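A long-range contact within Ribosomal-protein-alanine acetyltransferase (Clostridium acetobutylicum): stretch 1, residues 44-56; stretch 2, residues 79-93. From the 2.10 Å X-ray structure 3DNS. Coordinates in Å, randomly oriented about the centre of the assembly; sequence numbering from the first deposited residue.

Stretch 1 (44-56) NRFCMFRMKIYKQ
Stretch 2, residues 79-93: NDINKVNIIVDEEVS

How do the two stretches run against each other? Strands 46-53 and 83-89 lie side by side in parallel, their axes 28° apart and 4.6 Å at closest approach, with Phe46 beside Lys83, Met48 beside Asn85 and Arg50 beside Ile87. Strand 46-53 keeps extended phi/psi values, near -121/133 at Phe46 and -102/127 at Arg50. The ladder alternates: Cys47 N donates to Lys83 O (3.0 Å), Asn85 N to Cys47 O (3.0 Å), Phe49 N to Asn85 O (2.9 Å), Ile87 N to Phe49 O (2.8 Å) and Met51 N to Ile87 O (2.9 Å). Beyond it, a water takes over, donating to Met51 O (2.6 Å) and accepting from Asp89 N (2.7 Å).

What fixes the start of the ladder? Arg45, at phi/psi 50/44, offers its O to both Asn82 N (2.7 Å) and Lys83 N (3.3 Å). Its side chain, m, t, p with chi4 at -148°, extends back along stretch 2. There NE donates to Asp80 O (3.0 Å), and NH2 forms a salt bridge with Asp80 OD1 (2.9 Å), which the t rotamer of Asp80 brings within reach. Asn82 CB lies over one face of the guanidinium, 3.8 Å from Arg45 NH1; with Asn82 at chi1 t, a water links that NH1 (2.9 Å) to Asn82 OD1 (2.6 Å).

How do the side chains pack on the Phe46, Met48 and Arg50 face? All three have chi1 t. The Phe46 ring, chi2 71°, meets Asn85 at its edge, CE1 lying 3.4 Å from OD1. Asn85 is m, and its OD1 also accepts from Lys83 NZ (3.0 Å), for which Lys83 folds through t, p, t, m. Selenomethionine Met48 (t, t, p) sets CG 3.9 Å from Asn85 CB and 4.1 Å from Ile87 CD1. Ile87, m and t, carries CD1 over one face of the Arg50 guanidinium, while Arg50 NE is 3.7 Å from Ile87 CG2.

What fills the Cys47 and Phe49 face, and how does the contact end? Phe49 adopts p with chi2 94°, and the end of its side chain comes nearer stretch 2 than its CA-to-CB bond suggests: CZ is 3.6 Å from Ile86 CD1 and CE2 3.7 Å from Val84 CG1. Ile86 is m, t and Val84 t. Farther along, selenomethionine Met51 (t, t, p) has CB 4.0 Å from Val88 CG1. A type I turn from Asp89 to Val92, closed by Val92 N to Asp89 O (3.0 Å), then brings Val92 CG2 to 4.1 Å from Ile53 CB.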

ATOM      1  N   ASN A  44     -18.364 -10.288  26.477  1.00 24.86           N
ATOM      2  CA  ASN A  44     -19.372  -9.819  25.520  1.00 24.39           C
ATOM      3  C   ASN A  44     -19.311 -10.516  24.180  1.00 23.89           C
ATOM      4  O   ASN A  44     -20.156 -10.287  23.302  1.00 25.02           O
ATOM      5  CB  ASN A  44     -19.266  -8.302  25.358  1.00 24.80           C
ATOM      6  CG  ASN A  44     -19.652  -7.554  26.634  1.00 24.44           C
ATOM      7  OD1 ASN A  44     -19.101  -6.520  26.950  1.00 30.72           O
ATOM      8  ND2 ASN A  44     -20.598  -8.080  27.349  1.00 21.48           N
ATOM      9  N   ARG A  45     -18.316 -11.368  24.023  1.00 22.81           N
ATOM     10  CA  ARG A  45     -18.041 -12.065  22.759  1.00 22.87           C
ATOM     11  C   ARG A  45     -18.005 -11.037  21.618  1.00 21.79           C
ATOM     12  O   ARG A  45     -18.603 -11.237  20.559  1.00 22.42           O
ATOM     13  CB  ARG A  45     -19.060 -13.215  22.513  1.00 21.85           C
ATOM     14  CG  ARG A  45     -19.135 -14.296  23.630  1.00 24.46           C
ATOM     15  CD  ARG A  45     -20.331 -15.264  23.458  1.00 23.87           C
ATOM     16  NE  ARG A  45     -20.056 -16.029  22.263  1.00 27.75           N
ATOM     17  CZ  ARG A  45     -20.937 -16.525  21.400  1.00 27.88           C
ATOM     18  NH1 ARG A  45     -22.257 -16.406  21.576  1.00 28.78           N
ATOM     19  NH2 ARG A  45     -20.468 -17.123  20.310  1.00 29.75           N
ATOM     20  N   PHE A  46     -17.332  -9.920  21.883  1.00 21.46           N
ATOM     21  CA  PHE A  46     -17.412  -8.711  21.034  1.00 21.32           C
ATOM     22  C   PHE A  46     -16.004  -8.384  20.548  1.00 20.49           C
ATOM     23  O   PHE A  46     -15.051  -8.424  21.320  1.00 19.50           O
ATOM     24  CB  PHE A  46     -18.023  -7.554  21.832  1.00 21.51           C
ATOM     25  CG  PHE A  46     -17.983  -6.195  21.113  1.00 21.56           C
ATOM     26  CD1 PHE A  46     -18.790  -5.954  20.022  1.00 21.74           C
ATOM     27  CD2 PHE A  46     -17.132  -5.209  21.529  1.00 21.52           C
ATOM     28  CE1 PHE A  46     -18.755  -4.775  19.333  1.00 22.62           C
ATOM     29  CE2 PHE A  46     -17.083  -3.995  20.856  1.00 23.34           C
ATOM     30  CZ  PHE A  46     -17.909  -3.776  19.750  1.00 23.79           C
ATOM     31  N   CYS A  47     -15.864  -8.123  19.257  1.00 20.33           N
ATOM     32  CA  CYS A  47     -14.603  -7.697  18.685  1.00 19.89           C
ATOM     33  C   CYS A  47     -14.859  -6.563  17.745  1.00 19.63           C
ATOM     34  O   CYS A  47     -15.662  -6.732  16.828  1.00 19.27           O
ATOM     35  CB  CYS A  47     -13.924  -8.825  17.887  1.00 20.55           C
ATOM     36  SG  CYS A  47     -12.325  -8.312  17.208  1.00 22.52           S
HETATM   37  N   MSE A  48     -14.160  -5.429  17.950  1.00 19.43           N
HETATM   38  CA  MSE A  48     -14.246  -4.234  17.085  1.00 19.59           C
HETATM   39  C   MSE A  48     -12.845  -3.943  16.617  1.00 18.89           C
HETATM   40  O   MSE A  48     -11.946  -3.891  17.440  1.00 18.67           O
HETATM   41  CB  MSE A  48     -14.793  -2.987  17.809  1.00 18.27           C
HETATM   42  CG  MSE A  48     -14.743  -1.734  16.979  1.00 20.52           C
HETATM   43 SE   MSE A  48     -16.077  -0.393  17.575  0.70 23.14          SE
HETATM   44  CE  MSE A  48     -15.277  -0.116  19.334  1.00 23.24           C
ATOM     45  N   PHE A  49     -12.671  -3.805  15.304  1.00 18.21           N
ATOM     46  CA  PHE A  49     -11.365  -3.439  14.734  1.00 18.28           C
ATOM     47  C   PHE A  49     -11.433  -2.368  13.672  1.00 18.52           C
ATOM     48  O   PHE A  49     -12.494  -2.113  13.069  1.00 19.01           O
ATOM     49  CB  PHE A  49     -10.626  -4.633  14.185  1.00 18.39           C
ATOM     50  CG  PHE A  49     -11.319  -5.368  13.078  1.00 16.65           C
ATOM     51  CD1 PHE A  49     -11.049  -5.079  11.777  1.00 18.15           C
ATOM     52  CD2 PHE A  49     -12.178  -6.418  13.352  1.00 19.13           C
ATOM     53  CE1 PHE A  49     -11.634  -5.814  10.749  1.00 18.73           C
ATOM     54  CE2 PHE A  49     -12.761  -7.145  12.325  1.00 17.48           C
ATOM     55  CZ  PHE A  49     -12.481  -6.814  11.018  1.00 18.04           C
ATOM     56  N   ARG A  50     -10.275  -1.736  13.467  1.00 18.39           N
ATOM     57  CA  ARG A  50     -10.072  -0.745  12.412  1.00 18.27           C
ATOM     58  C   ARG A  50      -9.303  -1.387  11.252  1.00 18.62           C
ATOM     59  O   ARG A  50      -8.261  -2.012  11.483  1.00 18.22           O
ATOM     60  CB  ARG A  50      -9.301   0.465  12.931  1.00 18.13           C
ATOM     61  CG  ARG A  50      -9.032   1.497  11.846  1.00 18.55           C
ATOM     62  CD  ARG A  50      -8.522   2.796  12.434  1.00 18.46           C
ATOM     63  NE  ARG A  50      -9.599   3.631  13.007  1.00 19.35           N
ATOM     64  CZ  ARG A  50      -9.793   3.797  14.309  1.00 18.99           C
ATOM     65  NH1 ARG A  50      -9.038   3.158  15.184  1.00 19.15           N
ATOM     66  NH2 ARG A  50     -10.746   4.584  14.750  1.00 19.77           N
HETATM   67  N   MSE A  51      -9.835  -1.278  10.029  1.00 18.29           N
HETATM   68  CA  MSE A  51      -9.143  -1.836   8.872  1.00 20.31           C
HETATM   69  C   MSE A  51      -8.655  -0.714   7.979  1.00 20.27           C
HETATM   70  O   MSE A  51      -9.425   0.076   7.519  1.00 21.71           O
HETATM   71  CB  MSE A  51     -10.017  -2.756   8.079  1.00 19.24           C
HETATM   72  CG  MSE A  51      -9.276  -3.401   6.902  1.00 20.54           C
HETATM   73 SE   MSE A  51     -10.379  -4.815   5.987  0.80 28.82          SE
HETATM   74  CE  MSE A  51     -11.632  -3.611   5.127  1.00 22.50           C
ATOM     75  N   LYS A  52      -7.354  -0.596   7.853  1.00 21.51           N
ATOM     76  CA  LYS A  52      -6.741   0.414   7.012  1.00 23.88           C
ATOM     77  C   LYS A  52      -6.410  -0.291   5.709  1.00 23.55           C
ATOM     78  O   LYS A  52      -5.922  -1.426   5.709  1.00 23.62           O
ATOM     79  CB  LYS A  52      -5.479   0.972   7.666  1.00 23.82           C
ATOM     80  CG  LYS A  52      -5.800   1.810   8.910  1.00 26.57           C
ATOM     81  CD  LYS A  52      -4.569   2.562   9.390  1.00 27.74           C
ATOM     82  CE  LYS A  52      -4.881   3.427  10.582  1.00 30.41           C
ATOM     83  NZ  LYS A  52      -6.029   4.321  10.199  1.00 36.92           N
ATOM     84  N   ILE A  53      -6.752   0.350   4.604  1.00 24.30           N
ATOM     85  CA  ILE A  53      -6.443  -0.166   3.269  1.00 25.47           C
ATOM     86  C   ILE A  53      -5.735   0.926   2.566  1.00 26.30           C
ATOM     87  O   ILE A  53      -6.202   2.056   2.607  1.00 26.37           O
ATOM     88  CB  ILE A  53      -7.699  -0.542   2.426  1.00 25.50           C
ATOM     89  CG1 ILE A  53      -8.533  -1.617   3.130  1.00 26.10           C
ATOM     90  CG2 ILE A  53      -7.271  -1.060   1.098  1.00 24.57           C
ATOM     91  CD1 ILE A  53      -7.797  -3.025   3.244  1.00 24.25           C
ATOM     92  N   TYR A  54      -4.606   0.607   1.949  1.00 27.07           N
ATOM     93  CA  TYR A  54      -3.816   1.616   1.262  1.00 28.12           C
ATOM     94  C   TYR A  54      -4.659   2.156   0.104  1.00 27.97           C
ATOM     95  O   TYR A  54      -5.484   1.439  -0.500  1.00 28.64           O
ATOM     96  CB  TYR A  54      -2.493   1.039   0.743  1.00 28.70           C
ATOM     97  CG  TYR A  54      -1.353   0.934   1.772  1.00 30.97           C
ATOM     98  CD1 TYR A  54      -1.115   1.973   2.695  1.00 32.56           C
ATOM     99  CD2 TYR A  54      -0.477  -0.161   1.785  1.00 28.92           C
ATOM    100  CE1 TYR A  54      -0.081   1.919   3.579  1.00 31.39           C
ATOM    101  CE2 TYR A  54       0.558  -0.230   2.733  1.00 28.45           C
ATOM    102  CZ  TYR A  54       0.735   0.819   3.611  1.00 28.99           C
ATOM    103  OH  TYR A  54       1.724   0.833   4.540  1.00 30.20           O
ATOM    104  N   LYS A  55      -4.472   3.416  -0.203  1.00 27.58           N
ATOM    105  CA  LYS A  55      -5.225   4.036  -1.294  1.00 28.01           C
ATOM    106  C   LYS A  55      -4.874   3.332  -2.599  1.00 26.77           C
ATOM    107  O   LYS A  55      -3.717   3.260  -2.983  1.00 27.25           O
ATOM    108  CB  LYS A  55      -4.979   5.571  -1.356  1.00 27.62           C
ATOM    109  CG  LYS A  55      -5.939   6.329  -2.310  1.00 27.86           C
ATOM    110  CD  LYS A  55      -5.731   7.827  -2.168  1.00 29.45           C
ATOM    111  CE  LYS A  55      -6.805   8.715  -2.817  1.00 30.91           C
ATOM    112  NZ  LYS A  55      -6.632  10.181  -2.443  1.00 31.84           N
ATOM    113  N   GLN A  56      -5.884   2.789  -3.269  1.00 26.68           N
ATOM    114  CA  GLN A  56      -5.665   1.949  -4.431  1.00 26.40           C
ATOM    115  C   GLN A  56      -5.816   2.744  -5.704  1.00 27.11           C
ATOM    116  O   GLN A  56      -6.687   3.607  -5.793  1.00 28.10           O
ATOM    117  CB  GLN A  56      -6.636   0.772  -4.424  1.00 26.20           C
ATOM    118  CG  GLN A  56      -6.482  -0.157  -3.254  1.00 25.03           C
ATOM    119  CD  GLN A  56      -5.123  -0.804  -3.149  1.00 22.25           C
ATOM    120  OE1 GLN A  56      -4.534  -0.831  -2.091  1.00 24.30           O
ATOM    121  NE2 GLN A  56      -4.647  -1.377  -4.227  1.00 21.74           N
ATOM    122  N   ASN A  79     -12.977 -18.354  16.834  1.00 26.34           N
ATOM    123  CA  ASN A  79     -12.802 -17.575  18.063  1.00 26.91           C
ATOM    124  C   ASN A  79     -14.031 -17.276  18.944  1.00 26.86           C
ATOM    125  O   ASN A  79     -13.915 -16.531  19.895  1.00 28.19           O
ATOM    126  CB  ASN A  79     -12.075 -16.261  17.782  1.00 27.54           C
ATOM    127  CG  ASN A  79     -10.624 -16.458  17.393  1.00 29.43           C
ATOM    128  OD1 ASN A  79     -10.316 -16.679  16.227  1.00 32.68           O
ATOM    129  ND2 ASN A  79      -9.714 -16.324  18.370  1.00 28.09           N
ATOM    130  N   ASP A  80     -15.191 -17.840  18.698  1.00 26.54           N
ATOM    131  CA  ASP A  80     -16.310 -17.615  19.669  1.00 26.15           C
ATOM    132  C   ASP A  80     -16.820 -16.153  19.769  1.00 24.66           C
ATOM    133  O   ASP A  80     -17.414 -15.747  20.770  1.00 25.23           O
ATOM    134  CB  ASP A  80     -16.004 -18.154  21.091  1.00 26.50           C
ATOM    135  CG  ASP A  80     -17.342 -18.429  21.938  1.00 29.72           C
ATOM    136  OD1 ASP A  80     -18.355 -18.904  21.322  1.00 32.94           O
ATOM    137  OD2 ASP A  80     -17.370 -18.170  23.186  1.00 30.69           O
ATOM    138  N   ILE A  81     -16.642 -15.399  18.706  1.00 22.75           N
ATOM    139  CA  ILE A  81     -17.161 -14.037  18.642  1.00 23.32           C
ATOM    140  C   ILE A  81     -18.621 -14.079  18.257  1.00 21.56           C
ATOM    141  O   ILE A  81     -19.019 -14.885  17.446  1.00 21.91           O
ATOM    142  CB  ILE A  81     -16.281 -13.177  17.653  1.00 22.31           C
ATOM    143  CG1 ILE A  81     -14.831 -13.149  18.184  1.00 21.10           C
ATOM    144  CG2 ILE A  81     -16.810 -11.752  17.463  1.00 21.08           C
ATOM    145  CD1 ILE A  81     -14.637 -12.537  19.595  1.00 20.34           C
ATOM    146  N   ASN A  82     -19.427 -13.240  18.874  1.00 21.67           N
ATOM    147  CA  ASN A  82     -20.825 -13.113  18.473  1.00 21.93           C
ATOM    148  C   ASN A  82     -21.107 -11.895  17.591  1.00 21.22           C
ATOM    149  O   ASN A  82     -21.962 -11.914  16.687  1.00 22.79           O
ATOM    150  CB  ASN A  82     -21.724 -13.077  19.722  1.00 22.11           C
ATOM    151  CG  ASN A  82     -23.190 -12.987  19.367  1.00 22.35           C
ATOM    152  OD1 ASN A  82     -23.749 -13.911  18.783  1.00 23.27           O
ATOM    153  ND2 ASN A  82     -23.791 -11.862  19.640  1.00 23.49           N
ATOM    154  N   LYS A  83     -20.420 -10.811  17.891  1.00 20.69           N
ATOM    155  CA  LYS A  83     -20.615  -9.560  17.221  1.00 19.41           C
ATOM    156  C   LYS A  83     -19.269  -8.974  16.859  1.00 19.59           C
ATOM    157  O   LYS A  83     -18.354  -8.885  17.698  1.00 19.13           O
ATOM    158  CB  LYS A  83     -21.369  -8.594  18.139  1.00 20.66           C
ATOM    159  CG  LYS A  83     -21.679  -7.220  17.548  1.00 20.28           C
ATOM    160  CD  LYS A  83     -22.617  -7.255  16.370  1.00 17.73           C
ATOM    161  CE  LYS A  83     -22.443  -5.965  15.477  1.00 19.63           C
ATOM    162  NZ  LYS A  83     -22.861  -4.752  16.199  1.00 15.90           N
ATOM    163  N   VAL A  84     -19.140  -8.634  15.580  1.00 18.95           N
ATOM    164  CA  VAL A  84     -17.996  -7.992  15.047  1.00 18.49           C
ATOM    165  C   VAL A  84     -18.381  -6.587  14.494  1.00 18.39           C
ATOM    166  O   VAL A  84     -19.346  -6.426  13.731  1.00 17.39           O
ATOM    167  CB  VAL A  84     -17.363  -8.863  13.935  1.00 18.84           C
ATOM    168  CG1 VAL A  84     -16.249  -8.118  13.223  1.00 20.11           C
ATOM    169  CG2 VAL A  84     -16.845 -10.241  14.520  1.00 17.87           C
ATOM    170  N   ASN A  85     -17.619  -5.583  14.894  1.00 18.75           N
ATOM    171  CA  ASN A  85     -17.660  -4.251  14.271  1.00 18.79           C
ATOM    172  C   ASN A  85     -16.342  -3.861  13.589  1.00 18.19           C
ATOM    173  O   ASN A  85     -15.282  -4.186  14.047  1.00 17.33           O
ATOM    174  CB  ASN A  85     -18.006  -3.163  15.282  1.00 19.16           C
ATOM    175  CG  ASN A  85     -19.456  -3.125  15.571  1.00 23.45           C
ATOM    176  OD1 ASN A  85     -19.970  -4.010  16.263  1.00 24.99           O
ATOM    177  ND2 ASN A  85     -20.154  -2.146  14.986  1.00 23.03           N
ATOM    178  N   ILE A  86     -16.475  -3.149  12.483  1.00 18.81           N
ATOM    179  CA  ILE A  86     -15.361  -2.738  11.606  1.00 18.82           C
ATOM    180  C   ILE A  86     -15.472  -1.213  11.373  1.00 18.96           C
ATOM    181  O   ILE A  86     -16.518  -0.685  11.005  1.00 18.23           O
ATOM    182  CB  ILE A  86     -15.358  -3.433  10.280  1.00 17.70           C
ATOM    183  CG1 ILE A  86     -15.558  -4.956  10.487  1.00 20.46           C
ATOM    184  CG2 ILE A  86     -14.018  -3.082   9.566  1.00 16.89           C
ATOM    185  CD1 ILE A  86     -15.456  -5.935   9.183  1.00 18.08           C
ATOM    186  N   ILE A  87     -14.371  -0.536  11.681  1.00 20.55           N
ATOM    187  CA  ILE A  87     -14.177   0.887  11.466  1.00 20.00           C
ATOM    188  C   ILE A  87     -13.264   1.002  10.269  1.00 20.71           C
ATOM    189  O   ILE A  87     -12.146   0.446  10.252  1.00 18.38           O
ATOM    190  CB  ILE A  87     -13.422   1.509  12.662  1.00 20.55           C
ATOM    191  CG1 ILE A  87     -14.147   1.246  13.991  1.00 21.02           C
ATOM    192  CG2 ILE A  87     -13.200   2.996  12.410  1.00 19.66           C
ATOM    193  CD1 ILE A  87     -13.417   1.678  15.207  1.00 20.11           C
ATOM    194  N   VAL A  88     -13.722   1.752   9.276  1.00 21.76           N
ATOM    195  CA  VAL A  88     -12.972   2.005   8.036  1.00 22.77           C
ATOM    196  C   VAL A  88     -13.147   3.448   7.594  1.00 23.96           C
ATOM    197  O   VAL A  88     -14.207   4.065   7.783  1.00 23.96           O
ATOM    198  CB  VAL A  88     -13.424   1.122   6.835  1.00 23.80           C
ATOM    199  CG1 VAL A  88     -13.018  -0.283   7.012  1.00 25.61           C
ATOM    200  CG2 VAL A  88     -14.920   1.189   6.611  1.00 24.71           C
ATOM    201  N   ASP A  89     -12.082   3.989   7.042  1.00 25.15           N
ATOM    202  CA  ASP A  89     -12.080   5.301   6.407  1.00 26.35           C
ATOM    203  C   ASP A  89     -13.137   5.273   5.331  1.00 27.79           C
ATOM    204  O   ASP A  89     -13.300   4.251   4.649  1.00 27.88           O
ATOM    205  CB  ASP A  89     -10.664   5.549   5.842  1.00 27.07           C
ATOM    206  CG  ASP A  89     -10.551   6.783   5.040  1.00 28.36           C
ATOM    207  OD1 ASP A  89     -11.569   7.207   4.475  1.00 31.01           O
ATOM    208  OD2 ASP A  89      -9.435   7.340   5.000  1.00 31.85           O
ATOM    209  N   GLU A  90     -13.869   6.382   5.176  1.00 28.86           N
ATOM    210  CA  GLU A  90     -14.944   6.399   4.240  1.00 30.21           C
ATOM    211  C   GLU A  90     -14.449   6.305   2.789  1.00 30.67           C
ATOM    212  O   GLU A  90     -15.238   5.981   1.907  1.00 30.84           O
ATOM    213  CB  GLU A  90     -15.823   7.648   4.414  1.00 30.71           C
ATOM    214  CG  GLU A  90     -16.771   7.581   5.608  1.00 30.65           C
ATOM    215  CD  GLU A  90     -17.822   8.641   5.571  1.00 29.94           C
ATOM    216  OE1 GLU A  90     -17.953   9.348   4.550  1.00 29.79           O
ATOM    217  OE2 GLU A  90     -18.532   8.779   6.573  1.00 33.54           O
ATOM    218  N   GLU A  91     -13.160   6.548   2.549  1.00 31.00           N
ATOM    219  CA  GLU A  91     -12.578   6.289   1.218  1.00 31.68           C
ATOM    220  C   GLU A  91     -12.587   4.858   0.761  1.00 31.63           C
ATOM    221  O   GLU A  91     -12.515   4.615  -0.423  1.00 32.09           O
ATOM    222  CB  GLU A  91     -11.138   6.779   1.156  1.00 31.73           C
ATOM    223  CG  GLU A  91     -11.103   8.284   1.142  1.00 34.70           C
ATOM    224  CD  GLU A  91      -9.808   8.835   0.635  1.00 35.00           C
ATOM    225  OE1 GLU A  91      -8.778   8.111   0.676  1.00 42.30           O
ATOM    226  OE2 GLU A  91      -9.833   9.994   0.183  1.00 40.60           O
ATOM    227  N   VAL A  92     -12.612   3.905   1.699  1.00 31.85           N
ATOM    228  CA  VAL A  92     -12.586   2.488   1.354  1.00 31.35           C
ATOM    229  C   VAL A  92     -13.928   2.170   0.712  1.00 31.86           C
ATOM    230  O   VAL A  92     -14.961   2.726   1.089  1.00 31.10           O
ATOM    231  CB  VAL A  92     -12.320   1.561   2.598  1.00 31.65           C
ATOM    232  CG1 VAL A  92     -12.401   0.062   2.231  1.00 29.94           C
ATOM    233  CG2 VAL A  92     -10.928   1.879   3.281  1.00 27.35           C
ATOM    234  N   SER A  93     -13.902   1.263  -0.254  1.00 32.35           N
ATOM    235  CA  SER A  93     -15.096   0.917  -1.030  1.00 32.87           C
ATOM    236  C   SER A  93     -16.102   0.191  -0.151  1.00 33.27           C
ATOM    237  O   SER A  93     -15.794  -0.878   0.388  1.00 34.24           O
ATOM    238  CB  SER A  93     -14.671   0.017  -2.180  1.00 32.59           C
ATOM    239  OG  SER A  93     -15.789  -0.438  -2.901  1.00 35.10           O
TER
HETATM  240  O   HOH W   1     -23.448 -16.459  18.942  1.00 46.61           O
HETATM  241  O   HOH W   2      -9.757   2.631   7.047  1.00 32.06           O